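Transcriptional regulator, LacI family protein (Rhodococcus jostii, PDB 3K9C) probably regulates transcription by binding cis-regulatory DNA, as a LacI-type transcription factor. Local coordinates at residues L21-H26 against N193-T198; G27-Q32 against T241-A246; A145-A150 against A160-G165; V231-I236 against R272-P277. All coordinates share one frame; numbering follows the deposited sequence.

Contact 1 (L21-H26 against N193-T198)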
loop_
_atom_site.group_PDB
_atom_site.type_symbol
_atom_site.label_atom_id
_atom_site.label_comp_id
_atom_site.label_asym_id
_atom_site.label_seq_id
_atom_site.Cartn_x
_atom_site.Cartn_y
_atom_site.Cartn_z
ATOM N N LEU B 21 -5.706 -6.395 -0.369
ATOM C CA LEU B 21 -4.598 -5.991 0.485
ATOM C C LEU B 21 -3.569 -5.209 -0.348
ATOM O O LEU B 21 -3.275 -5.562 -1.490
ATOM C CB LEU B 21 -3.940 -7.231 1.099
ATOM C CG LEU B 21 -3.272 -7.062 2.466
ATOM C CD1 LEU B 21 -4.297 -6.570 3.471
ATOM C CD2 LEU B 21 -2.677 -8.391 2.927
ATOM N N GLN B 22 -3.033 -4.140 0.222
ATOM C CA GLN B 22 -2.034 -3.337 -0.477
ATOM C C GLN B 22 -2.515 -2.662 -1.772
ATOM O O GLN B 22 -1.716 -2.405 -2.668
ATOM C CB GLN B 22 -0.799 -4.190 -0.788
ATOM C CG GLN B 22 -0.224 -4.894 0.422
ATOM C CD GLN B 22 1.190 -5.376 0.191
ATOM O OE1 GLN B 22 2.081 -4.579 -0.104
ATOM N NE2 GLN B 22 1.409 -6.683 0.328
ATOM N N GLN B 23 -3.813 -2.399 -1.887
ATOM C CA GLN B 23 -4.325 -1.705 -3.063
ATOM C C GLN B 23 -4.640 -0.311 -2.531
ATOM O O GLN B 23 -5.558 -0.136 -1.746
ATOM C CB GLN B 23 -5.595 -2.369 -3.595
ATOM C CG GLN B 23 -6.041 -1.826 -4.937
ATOM C CD GLN B 23 -5.036 -2.130 -6.040
ATOM O OE1 GLN B 23 -4.758 -3.295 -6.334
ATOM N NE2 GLN B 23 -4.485 -1.084 -6.652
ATOM N N PRO B 24 -3.868 0.698 -2.951
ATOM C CA PRO B 24 -4.057 2.084 -2.503
ATOM C C PRO B 24 -5.503 2.561 -2.374
ATOM O O PRO B 24 -5.927 2.979 -1.295
ATOM C CB PRO B 24 -3.262 2.884 -3.532
ATOM C CG PRO B 24 -2.125 1.943 -3.847
ATOM C CD PRO B 24 -2.856 0.631 -4.019
ATOM N N PHE B 25 -6.256 2.491 -3.466
ATOM C CA PHE B 25 -7.643 2.934 -3.451
ATOM C C PHE B 25 -8.541 2.141 -2.495
ATOM O O PHE B 25 -9.476 2.699 -1.940
ATOM C CB PHE B 25 -8.231 2.908 -4.863
ATOM C CG PHE B 25 -9.603 3.515 -4.954
ATOM C CD1 PHE B 25 -9.833 4.818 -4.508
ATOM C CD2 PHE B 25 -10.666 2.786 -5.467
ATOM C CE1 PHE B 25 -11.107 5.382 -4.574
ATOM C CE2 PHE B 25 -11.937 3.335 -5.538
ATOM C CZ PHE B 25 -12.161 4.637 -5.089
ATOM N N HIS B 26 -8.276 0.846 -2.309
ATOM C CA HIS B 26 -9.097 0.067 -1.375
ATOM C C HIS B 26 -8.759 0.488 0.047
ATOM O O HIS B 26 -9.617 0.461 0.932
ATOM C CB HIS B 26 -8.872 -1.438 -1.536
ATOM C CG HIS B 26 -9.414 -1.997 -2.811
ATOM N ND1 HIS B 26 -9.638 -3.344 -2.995
ATOM C CD2 HIS B 26 -9.743 -1.398 -3.981
ATOM C CE1 HIS B 26 -10.075 -3.554 -4.223
ATOM N NE2 HIS B 26 -10.147 -2.389 -4.843
ATOM N N ASN B 193 -4.841 4.170 -13.326
ATOM C CA ASN B 193 -4.948 4.625 -11.940
ATOM C C ASN B 193 -3.621 5.222 -11.457
ATOM O O ASN B 193 -2.618 5.168 -12.169
ATOM C CB ASN B 193 -5.428 3.484 -11.004
ATOM C CG ASN B 193 -4.388 2.370 -10.791
ATOM O OD1 ASN B 193 -3.238 2.460 -11.208
ATOM N ND2 ASN B 193 -4.811 1.317 -10.114
ATOM N N ASP B 194 -3.628 5.800 -10.257
ATOM C CA ASP B 194 -2.434 6.414 -9.674
ATOM C C ASP B 194 -1.210 5.497 -9.574
ATOM O O ASP B 194 -0.076 5.935 -9.802
ATOM C CB ASP B 194 -2.739 6.957 -8.274
ATOM C CG ASP B 194 -3.736 8.107 -8.286
ATOM O OD1 ASP B 194 -3.992 8.680 -9.366
ATOM O OD2 ASP B 194 -4.246 8.446 -7.200
ATOM N N ARG B 195 -1.429 4.237 -9.210
ATOM C CA ARG B 195 -0.311 3.300 -9.097
ATOM C C ARG B 195 0.312 3.062 -10.465
ATOM O O ARG B 195 1.529 2.925 -10.594
ATOM C CB ARG B 195 -0.770 1.973 -8.483
ATOM C CG ARG B 195 0.361 0.972 -8.311
ATOM C CD ARG B 195 -0.088 -0.245 -7.533
ATOM N NE ARG B 195 0.171 -0.099 -6.107
ATOM C CZ ARG B 195 -0.197 -0.985 -5.187
ATOM N NH1 ARG B 195 -0.851 -2.086 -5.548
ATOM N NH2 ARG B 195 0.098 -0.780 -3.908
ATOM N N CYS B 196 -0.529 3.025 -11.493
ATOM C CA CYS B 196 -0.057 2.840 -12.862
ATOM C C CYS B 196 0.725 4.087 -13.275
ATOM O O CYS B 196 1.781 4.000 -13.910
ATOM C CB CYS B 196 -1.250 2.646 -13.798
ATOM S SG CYS B 196 -0.828 2.428 -15.520
ATOM N N ALA B 197 0.196 5.250 -12.901
ATOM C CA ALA B 197 0.824 6.535 -13.212
ATOM C C ALA B 197 2.181 6.623 -12.518
ATOM O O ALA B 197 3.132 7.181 -13.058
ATOM C CB ALA B 197 -0.085 7.695 -12.757
ATOM N N THR B 198 2.273 6.066 -11.319
ATOM C CA THR B 198 3.541 6.090 -10.599
ATOM C C THR B 198 4.640 5.444 -11.443
ATOM O O THR B 198 5.773 5.928 -11.469
ATOM C CB THR B 198 3.445 5.354 -9.246
ATOM O OG1 THR B 198 2.593 6.087 -8.356
ATOM C CG2 THR B 198 4.832 5.228 -8.615
#
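R195 reaches from the first turn of helix 194-206 across to Q22 and P24, where the chain runs from a loop into helix 24-39. Its CB points toward that loop, and CG stands anti to the backbone N (chi1 -179°). CG and CD serve as a spacer before the bend at chi3 (-93°), which brings NE against CG and CD of P24, 3.7 Å from P24 CD; NE also has a long, weak ion pair with E169. At CZ, P24 CD sits 3.2 Å above the guanidinium plane and over its centre, so that this corner of the proline covers one face of the cation. At the tip both terminal nitrogens turn to a single acceptor. NH2 donates to Q22 O over 2.7 Å, the oxygen lying 20° out of the guanidinium plane, while NH1 adds a weak bond to Q22 O.

The two segments belong to the two lobes of a periplasmic-binding-protein-like fold, each lobe built round its own sheet, and they meet where the lobes face each other across the cleft. N193 caps helix 194-206: its OD1 accepts from C196 N at 2.8 Å. N193 ND2 also makes a weak hydrogen bond to a glycerol probably left from crystallisation. Beyond the arginine tip lies the second subunit, whose R224 brings a like charge close to NH2 and whose D28 accepts from Q22 NE2.

Contact 2 (G27-Q32 against T241-A246)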
loop_
_atom_site.group_PDB
_atom_site.type_symbol
_atom_site.label_atom_id
_atom_site.label_comp_id
_atom_site.label_asym_id
_atom_site.label_seq_id
_atom_site.Cartn_x
_atom_site.Cartn_y
_atom_site.Cartn_z
ATOM N N GLY B 27 -7.501 0.866 0.267
ATOM C CA GLY B 27 -7.100 1.340 1.580
ATOM C C GLY B 27 -7.877 2.604 1.954
ATOM O O GLY B 27 -8.369 2.724 3.079
ATOM N N ASP B 28 -7.993 3.549 1.020
ATOM C CA ASP B 28 -8.740 4.789 1.279
ATOM C C ASP B 28 -10.212 4.488 1.557
ATOM O O ASP B 28 -10.806 5.043 2.476
ATOM C CB ASP B 28 -8.679 5.741 0.080
ATOM C CG ASP B 28 -7.284 6.260 -0.195
ATOM O OD1 ASP B 28 -6.600 6.703 0.753
ATOM O OD2 ASP B 28 -6.877 6.237 -1.377
ATOM N N LEU B 29 -10.799 3.626 0.734
ATOM C CA LEU B 29 -12.198 3.251 0.893
ATOM C C LEU B 29 -12.423 2.546 2.224
ATOM O O LEU B 29 -13.391 2.839 2.921
ATOM C CB LEU B 29 -12.662 2.348 -0.263
ATOM C CG LEU B 29 -12.914 3.039 -1.617
ATOM C CD1 LEU B 29 -13.285 2.016 -2.680
ATOM C CD2 LEU B 29 -14.030 4.068 -1.471
ATOM N N VAL B 30 -11.532 1.628 2.588
ATOM C CA VAL B 30 -11.691 0.915 3.857
ATOM C C VAL B 30 -11.658 1.887 5.036
ATOM O O VAL B 30 -12.511 1.823 5.923
ATOM C CB VAL B 30 -10.581 -0.146 4.072
ATOM C CG1 VAL B 30 -10.534 -0.550 5.539
ATOM C CG2 VAL B 30 -10.853 -1.383 3.198
ATOM N N GLU B 31 -10.666 2.772 5.057
ATOM C CA GLU B 31 -10.556 3.735 6.140
ATOM C C GLU B 31 -11.850 4.505 6.305
ATOM O O GLU B 31 -12.367 4.631 7.411
ATOM C CB GLU B 31 -9.410 4.720 5.894
ATOM C CG GLU B 31 -9.364 5.858 6.912
ATOM C CD GLU B 31 -8.108 6.703 6.782
ATOM O OE1 GLU B 31 -7.384 6.557 5.771
ATOM O OE2 GLU B 31 -7.848 7.522 7.688
ATOM N N GLN B 32 -12.373 5.022 5.199
ATOM C CA GLN B 32 -13.611 5.778 5.248
ATOM C C GLN B 32 -14.835 4.914 5.576
ATOM O O GLN B 32 -15.765 5.383 6.239
ATOM C CB GLN B 32 -13.803 6.543 3.931
ATOM C CG GLN B 32 -12.693 7.551 3.691
ATOM C CD GLN B 32 -12.572 8.542 4.837
ATOM O OE1 GLN B 32 -11.490 9.053 5.127
ATOM N NE2 GLN B 32 -13.691 8.829 5.483
ATOM N N THR B 241 -14.447 9.343 0.595
ATOM C CA THR B 241 -15.312 9.544 1.747
ATOM C C THR B 241 -16.792 9.424 1.385
ATOM O O THR B 241 -17.526 8.674 2.021
ATOM C CB THR B 241 -15.060 10.905 2.405
ATOM O OG1 THR B 241 -13.671 11.025 2.729
ATOM C CG2 THR B 241 -15.872 11.027 3.689
ATOM N N HIS B 242 -17.227 10.144 0.357
ATOM C CA HIS B 242 -18.632 10.080 -0.051
ATOM C C HIS B 242 -18.997 8.703 -0.607
ATOM O O HIS B 242 -20.118 8.229 -0.433
ATOM C CB HIS B 242 -18.942 11.151 -1.098
ATOM C CG HIS B 242 -20.392 11.219 -1.478
ATOM N ND1 HIS B 242 -20.861 12.034 -2.486
ATOM C CD2 HIS B 242 -21.476 10.579 -0.978
ATOM C CE1 HIS B 242 -22.171 11.892 -2.590
ATOM N NE2 HIS B 242 -22.569 11.015 -1.686
HETATM N N MSE B 243 -18.053 8.061 -1.283
HETATM C CA MSE B 243 -18.309 6.740 -1.827
HETATM C C MSE B 243 -18.473 5.737 -0.677
HETATM O O MSE B 243 -19.344 4.873 -0.720
HETATM C CB MSE B 243 -17.163 6.320 -2.748
HETATM C CG MSE B 243 -17.502 5.137 -3.636
HETATM SE SE MSE B 243 -16.095 4.839 -4.946
HETATM C CE MSE B 243 -16.621 6.235 -6.169
ATOM N N ALA B 244 -17.644 5.868 0.355
ATOM C CA ALA B 244 -17.712 4.976 1.513
ATOM C C ALA B 244 -19.031 5.146 2.269
ATOM O O ALA B 244 -19.665 4.163 2.655
ATOM C CB ALA B 244 -16.543 5.242 2.450
ATOM N N GLU B 245 -19.443 6.396 2.487
ATOM C CA GLU B 245 -20.689 6.671 3.199
ATOM C C GLU B 245 -21.880 6.128 2.423
ATOM O O GLU B 245 -22.814 5.586 3.008
ATOM C CB GLU B 245 -20.884 8.181 3.409
ATOM C CG GLU B 245 -19.790 8.869 4.190
ATOM C CD GLU B 245 -20.234 10.220 4.736
ATOM O OE1 GLU B 245 -21.132 10.238 5.607
ATOM O OE2 GLU B 245 -19.691 11.261 4.300
ATOM N N ALA B 246 -21.842 6.287 1.103
ATOM C CA ALA B 246 -22.913 5.821 0.233
ATOM C C ALA B 246 -22.995 4.296 0.232
ATOM O O ALA B 246 -24.088 3.720 0.222
ATOM C CB ALA B 246 -22.694 6.332 -1.173
#
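Q32 and A244 bring the two helices together with plain carbon packing: Q32 CB lies 3.4 Å from A244 CB, a tight approach that the small alanine side chain permits. A244 CB also rests 4.0 Å from L29 O, so it sits against the turn of backbone between L29 and Q32. One turn earlier on helix 24-39, the L29 side chain crosses M243, a selenomethionine, obliquely. The CD2 branch of L29 does the touching, 4.1 Å from M243 CB and equally near its SE.

The mixed polar and apolar contact is between Q32 and T241. The glutamine chain bends (chi2 -57°), and its amide carbon CD comes to 3.4 Å from T241 OG1. NE2 leans on the methyl group, 3.6 Å from T241 CG2. No hydrogen bond joins the two segments.

Towards the sheet, M243 also packs on V106 of strand 104-108, and L29 on L73 of strand 67-73; E245 forms a salt bridge with R39. The short axes pass 8.4 Å apart at a crossing angle of -56°. This is helix-helix packing on one face of the mixed sheet in a periplasmic-binding-protein-like lobe, joining a helix near the start of the chain to one near its end.

Contact 3 (A145-A150 against A160-G165)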
loop_
_atom_site.group_PDB
_atom_site.type_symbol
_atom_site.label_atom_id
_atom_site.label_comp_id
_atom_site.label_asym_id
_atom_site.label_seq_id
_atom_site.Cartn_x
_atom_site.Cartn_y
_atom_site.Cartn_z
ATOM N N ALA B 145 -13.390 3.202 -23.131
ATOM C CA ALA B 145 -14.422 3.716 -24.030
ATOM C C ALA B 145 -14.584 5.218 -23.810
ATOM O O ALA B 145 -14.695 5.991 -24.755
ATOM C CB ALA B 145 -15.737 3.007 -23.776
ATOM N N GLY B 146 -14.595 5.629 -22.550
ATOM C CA GLY B 146 -14.720 7.041 -22.272
ATOM C C GLY B 146 -13.573 7.826 -22.877
ATOM O O GLY B 146 -13.780 8.924 -23.392
ATOM N N PHE B 147 -12.361 7.274 -22.814
ATOM C CA PHE B 147 -11.183 7.954 -23.367
ATOM C C PHE B 147 -11.287 8.148 -24.882
ATOM O O PHE B 147 -11.016 9.230 -25.405
ATOM C CB PHE B 147 -9.898 7.163 -23.070
ATOM C CG PHE B 147 -8.671 7.742 -23.713
ATOM C CD1 PHE B 147 -8.089 8.903 -23.211
ATOM C CD2 PHE B 147 -8.135 7.170 -24.862
ATOM C CE1 PHE B 147 -6.990 9.491 -23.851
ATOM C CE2 PHE B 147 -7.039 7.749 -25.508
ATOM C CZ PHE B 147 -6.468 8.910 -25.004
ATOM N N LEU B 148 -11.646 7.079 -25.582
ATOM C CA LEU B 148 -11.778 7.129 -27.031
ATOM C C LEU B 148 -12.912 8.072 -27.444
ATOM O O LEU B 148 -12.795 8.809 -28.419
ATOM C CB LEU B 148 -12.026 5.715 -27.572
ATOM C CG LEU B 148 -10.826 4.771 -27.435
ATOM C CD1 LEU B 148 -11.218 3.334 -27.772
ATOM C CD2 LEU B 148 -9.721 5.256 -28.349
ATOM N N ALA B 149 -14.004 8.054 -26.689
ATOM C CA ALA B 149 -15.139 8.918 -26.996
ATOM C C ALA B 149 -14.743 10.375 -26.842
ATOM O O ALA B 149 -15.017 11.198 -27.716
ATOM C CB ALA B 149 -16.308 8.599 -26.078
ATOM N N ALA B 150 -14.096 10.698 -25.727
ATOM C CA ALA B 150 -13.680 12.068 -25.480
ATOM C C ALA B 150 -12.686 12.535 -26.538
ATOM O O ALA B 150 -12.745 13.676 -26.981
ATOM C CB ALA B 150 -13.068 12.194 -24.088
ATOM N N ALA B 160 -5.099 9.525 -31.112
ATOM C CA ALA B 160 -5.411 8.899 -29.839
ATOM C C ALA B 160 -4.809 7.499 -29.811
ATOM O O ALA B 160 -4.977 6.719 -30.753
ATOM C CB ALA B 160 -6.933 8.830 -29.640
ATOM N N THR B 161 -4.100 7.180 -28.734
ATOM C CA THR B 161 -3.474 5.873 -28.600
ATOM C C THR B 161 -3.878 5.185 -27.296
ATOM O O THR B 161 -3.872 5.802 -26.235
ATOM C CB THR B 161 -1.943 6.002 -28.612
ATOM O OG1 THR B 161 -1.542 6.796 -29.732
ATOM C CG2 THR B 161 -1.285 4.631 -28.710
ATOM N N VAL B 162 -4.246 3.910 -27.383
ATOM C CA VAL B 162 -4.608 3.147 -26.197
ATOM C C VAL B 162 -3.750 1.893 -26.130
ATOM O O VAL B 162 -3.753 1.086 -27.054
ATOM C CB VAL B 162 -6.076 2.679 -26.196
ATOM C CG1 VAL B 162 -6.352 1.926 -24.888
ATOM C CG2 VAL B 162 -7.025 3.860 -26.328
ATOM N N VAL B 163 -3.006 1.734 -25.045
ATOM C CA VAL B 163 -2.180 0.543 -24.891
ATOM C C VAL B 163 -2.682 -0.217 -23.677
ATOM O O VAL B 163 -3.116 0.385 -22.686
ATOM C CB VAL B 163 -0.685 0.899 -24.724
ATOM C CG1 VAL B 163 -0.201 1.668 -25.959
ATOM C CG2 VAL B 163 -0.472 1.724 -23.463
ATOM N N THR B 164 -2.656 -1.540 -23.765
ATOM C CA THR B 164 -3.118 -2.378 -22.674
ATOM C C THR B 164 -2.167 -2.232 -21.489
ATOM O O THR B 164 -0.952 -2.354 -21.634
ATOM C CB THR B 164 -3.195 -3.838 -23.126
ATOM O OG1 THR B 164 -4.074 -3.924 -24.255
ATOM C CG2 THR B 164 -3.738 -4.722 -22.004
ATOM N N GLY B 165 -2.726 -1.940 -20.321
ATOM C CA GLY B 165 -1.903 -1.757 -19.144
ATOM C C GLY B 165 -2.313 -2.662 -18.007
ATOM O O GLY B 165 -2.407 -3.876 -18.168
#
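In the beta-alpha-beta unit of strand 129-133, helix 140-153 and strand 160-164, F147 and L148 of the helix pack on A160, T161 and V162 of the second strand. F147 CG stands anti to the backbone N (chi1 175°), and the CD2-CE2 side of its ring carries the contact. CD2 lies 3.8 Å from V162 CG2. CE2 reaches A160 CB at 4.3 Å and, 3.8 Å away, the carbonyl oxygen of T161. All three partners approach the ring obliquely, and the side chains of F147 and V162 run alongside each other in opposite senses.

The same V162 methyl meets L148. The leucine leaves its backbone at an angle to the strand, but its end swings back until CD2 is 3.6 Å from V162 CG2, the leucine tip meeting the valine methyl at a slant. V162 CG2 thus rests against neighbouring residues of one helical turn.

Helix and strand run nearly antiparallel, at 169°, with their axes 9.3 Å apart, as expected when a crossover helix returns the chain to lay a new parallel strand beside the first. Strand 160-164 is outermost in the four-stranded parallel sheet of its lobe, bonded through its backbone to strand 129-133. F147 turns inward, where it also packs on I114 and V118 of helix 110-123 and meets the ring of H131; L148 is exposed at the surface.

Contact 4 (V231-I236 against R272-P277)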
loop_
_atom_site.group_PDB
_atom_site.type_symbol
_atom_site.label_atom_id
_atom_site.label_comp_id
_atom_site.label_asym_id
_atom_site.label_seq_id
_atom_site.Cartn_x
_atom_site.Cartn_y
_atom_site.Cartn_z
ATOM N N VAL B 231 5.684 13.942 -5.467
ATOM C CA VAL B 231 5.059 13.333 -6.635
ATOM C C VAL B 231 4.116 14.354 -7.270
ATOM O O VAL B 231 4.220 14.639 -8.465
ATOM C CB VAL B 231 4.281 12.053 -6.256
ATOM C CG1 VAL B 231 3.612 11.466 -7.484
ATOM C CG2 VAL B 231 5.232 11.035 -5.646
ATOM N N GLN B 232 3.222 14.916 -6.453
ATOM C CA GLN B 232 2.250 15.930 -6.884
ATOM C C GLN B 232 1.579 15.574 -8.214
ATOM O O GLN B 232 1.647 16.320 -9.188
ATOM C CB GLN B 232 2.924 17.306 -6.980
ATOM C CG GLN B 232 4.445 17.290 -6.811
ATOM C CD GLN B 232 5.080 18.655 -7.034
ATOM O OE1 GLN B 232 4.761 19.632 -6.343
ATOM N NE2 GLN B 232 5.984 18.729 -8.005
HETATM N N MSE B 233 0.893 14.438 -8.214
HETATM C CA MSE B 233 0.219 13.917 -9.393
HETATM C C MSE B 233 -1.188 14.452 -9.673
HETATM O O MSE B 233 -2.070 14.418 -8.808
HETATM C CB MSE B 233 0.167 12.397 -9.267
HETATM C CG MSE B 233 -0.260 11.642 -10.495
HETATM SE SE MSE B 233 -0.571 9.842 -9.887
HETATM C CE MSE B 233 1.279 9.289 -9.804
ATOM N N THR B 234 -1.379 14.964 -10.886
ATOM C CA THR B 234 -2.686 15.450 -11.319
ATOM C C THR B 234 -3.469 14.150 -11.461
ATOM O O THR B 234 -2.972 13.183 -12.056
ATOM C CB THR B 234 -2.597 16.171 -12.687
ATOM O OG1 THR B 234 -1.869 17.391 -12.529
ATOM C CG2 THR B 234 -3.983 16.473 -13.241
ATOM N N THR B 235 -4.681 14.119 -10.921
ATOM C CA THR B 235 -5.475 12.898 -10.943
ATOM C C THR B 235 -6.972 13.180 -10.896
ATOM O O THR B 235 -7.394 14.328 -10.784
ATOM C CB THR B 235 -5.099 12.015 -9.726
ATOM O OG1 THR B 235 -5.703 10.729 -9.847
ATOM C CG2 THR B 235 -5.576 12.665 -8.436
ATOM N N ILE B 236 -7.764 12.119 -10.974
ATOM C CA ILE B 236 -9.212 12.223 -10.930
ATOM C C ILE B 236 -9.732 11.589 -9.650
ATOM O O ILE B 236 -9.539 10.390 -9.419
ATOM C CB ILE B 236 -9.849 11.512 -12.135
ATOM C CG1 ILE B 236 -9.466 12.253 -13.414
ATOM C CG2 ILE B 236 -11.352 11.453 -11.975
ATOM C CD1 ILE B 236 -9.766 11.482 -14.640
ATOM N N ARG B 272 -2.476 19.036 -9.954
ATOM C CA ARG B 272 -1.285 19.200 -9.153
ATOM C C ARG B 272 -0.184 19.628 -10.112
ATOM O O ARG B 272 -0.413 20.532 -10.921
ATOM C CB ARG B 272 -0.954 17.908 -8.400
ATOM C CG ARG B 272 -2.032 17.536 -7.372
ATOM C CD ARG B 272 -1.477 16.713 -6.208
ATOM N NE ARG B 272 -2.479 16.489 -5.164
ATOM C CZ ARG B 272 -3.417 15.545 -5.210
ATOM N NH1 ARG B 272 -3.490 14.715 -6.246
ATOM N NH2 ARG B 272 -4.300 15.435 -4.223
ATOM N N ALA B 273 0.974 18.983 -10.081
ATOM C CA ALA B 273 2.067 19.413 -10.948
ATOM C C ALA B 273 2.528 18.498 -12.083
ATOM O O ALA B 273 3.590 18.736 -12.669
ATOM C CB ALA B 273 3.265 19.777 -10.074
ATOM N N THR B 274 1.757 17.463 -12.410
ATOM C CA THR B 274 2.167 16.556 -13.481
ATOM C C THR B 274 1.535 16.843 -14.840
ATOM O O THR B 274 1.682 16.054 -15.773
ATOM C CB THR B 274 1.896 15.079 -13.109
ATOM O OG1 THR B 274 0.507 14.908 -12.795
ATOM C CG2 THR B 274 2.753 14.674 -11.910
ATOM N N THR B 275 0.827 17.963 -14.951
ATOM C CA THR B 275 0.211 18.347 -16.221
ATOM C C THR B 275 0.524 19.809 -16.506
ATOM O O THR B 275 0.738 20.590 -15.584
ATOM C CB THR B 275 -1.323 18.154 -16.203
ATOM O OG1 THR B 275 -1.882 18.838 -15.076
ATOM C CG2 THR B 275 -1.673 16.679 -16.129
ATOM N N GLY B 276 0.570 20.170 -17.784
ATOM C CA GLY B 276 0.863 21.541 -18.162
ATOM C C GLY B 276 0.774 21.737 -19.661
ATOM O O GLY B 276 0.487 20.789 -20.389
ATOM N N PRO B 277 1.018 22.957 -20.159
ATOM C CA PRO B 277 0.947 23.207 -21.602
ATOM C C PRO B 277 1.790 22.217 -22.407
ATOM O O PRO B 277 2.830 21.746 -21.941
ATOM C CB PRO B 277 1.457 24.642 -21.729
ATOM C CG PRO B 277 1.035 25.266 -20.420
ATOM C CD PRO B 277 1.390 24.181 -19.425
#
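T234, T274 and R272 carry much of this contact, in which the chain leading into strand 235-237 lies against the loop that follows strand 262-270, its antiparallel neighbour in the mixed sheet of the periplasmic-binding-protein-like fold. T274 CB is directed toward the opposite segment, and its OG1, between the backbone N and carbonyl carbon (chi1 57°), accepts from T234 N over 2.7 Å in a nearly straight bond.

T234 and T275 cross at about a right angle. Their hydroxyls share a hydrogen bond, OG1 to OG1, of 2.9 Å, and T234 OG1 also accepts from R272 N at 3.1 Å. Further hydrogen-bond partners are V217 O for T274 OG1 and H120 for T275 OG1.

R272 and T235 run alongside in the same direction, with R272 NH1 3.7 Å from T235 CG2; the hydroxyl of T235 turns instead to D194. Q232, extended beyond CG, sets its amide against the A273 methyl, NE2 3.6 Å from A273 CB, while A273 N donates to Q232 O. The other terminal nitrogen of R272, NH2, forms a salt bridge with D222. Its NH1 donates to M233 O over 2.9 Å, the oxygen lying in the guanidinium plane.

Contact 2 is buried and contact 4 partly so, whereas contacts 1 and 3 lie at the surface. Contacts 1 and 2 share helix 24-39, and F25 of the first packs on M243 of the second; both also touch the second subunit, which contacts 3 and 4 do not. Chemistry follows place: packing within a lobe, in contacts 2 and 3, forms no hydrogen bonds across the segments, while the reach between lobes in contact 1 relies on a charged tip and a carbonyl, and the loops of contact 4 on several hydrogen bonds. Contacts 1 and 4 meet through D194 and T235, and through M233 against A197. Contacts 2 and 3 lie on opposite sides of the chain's centre, about 28 Å apart between centres.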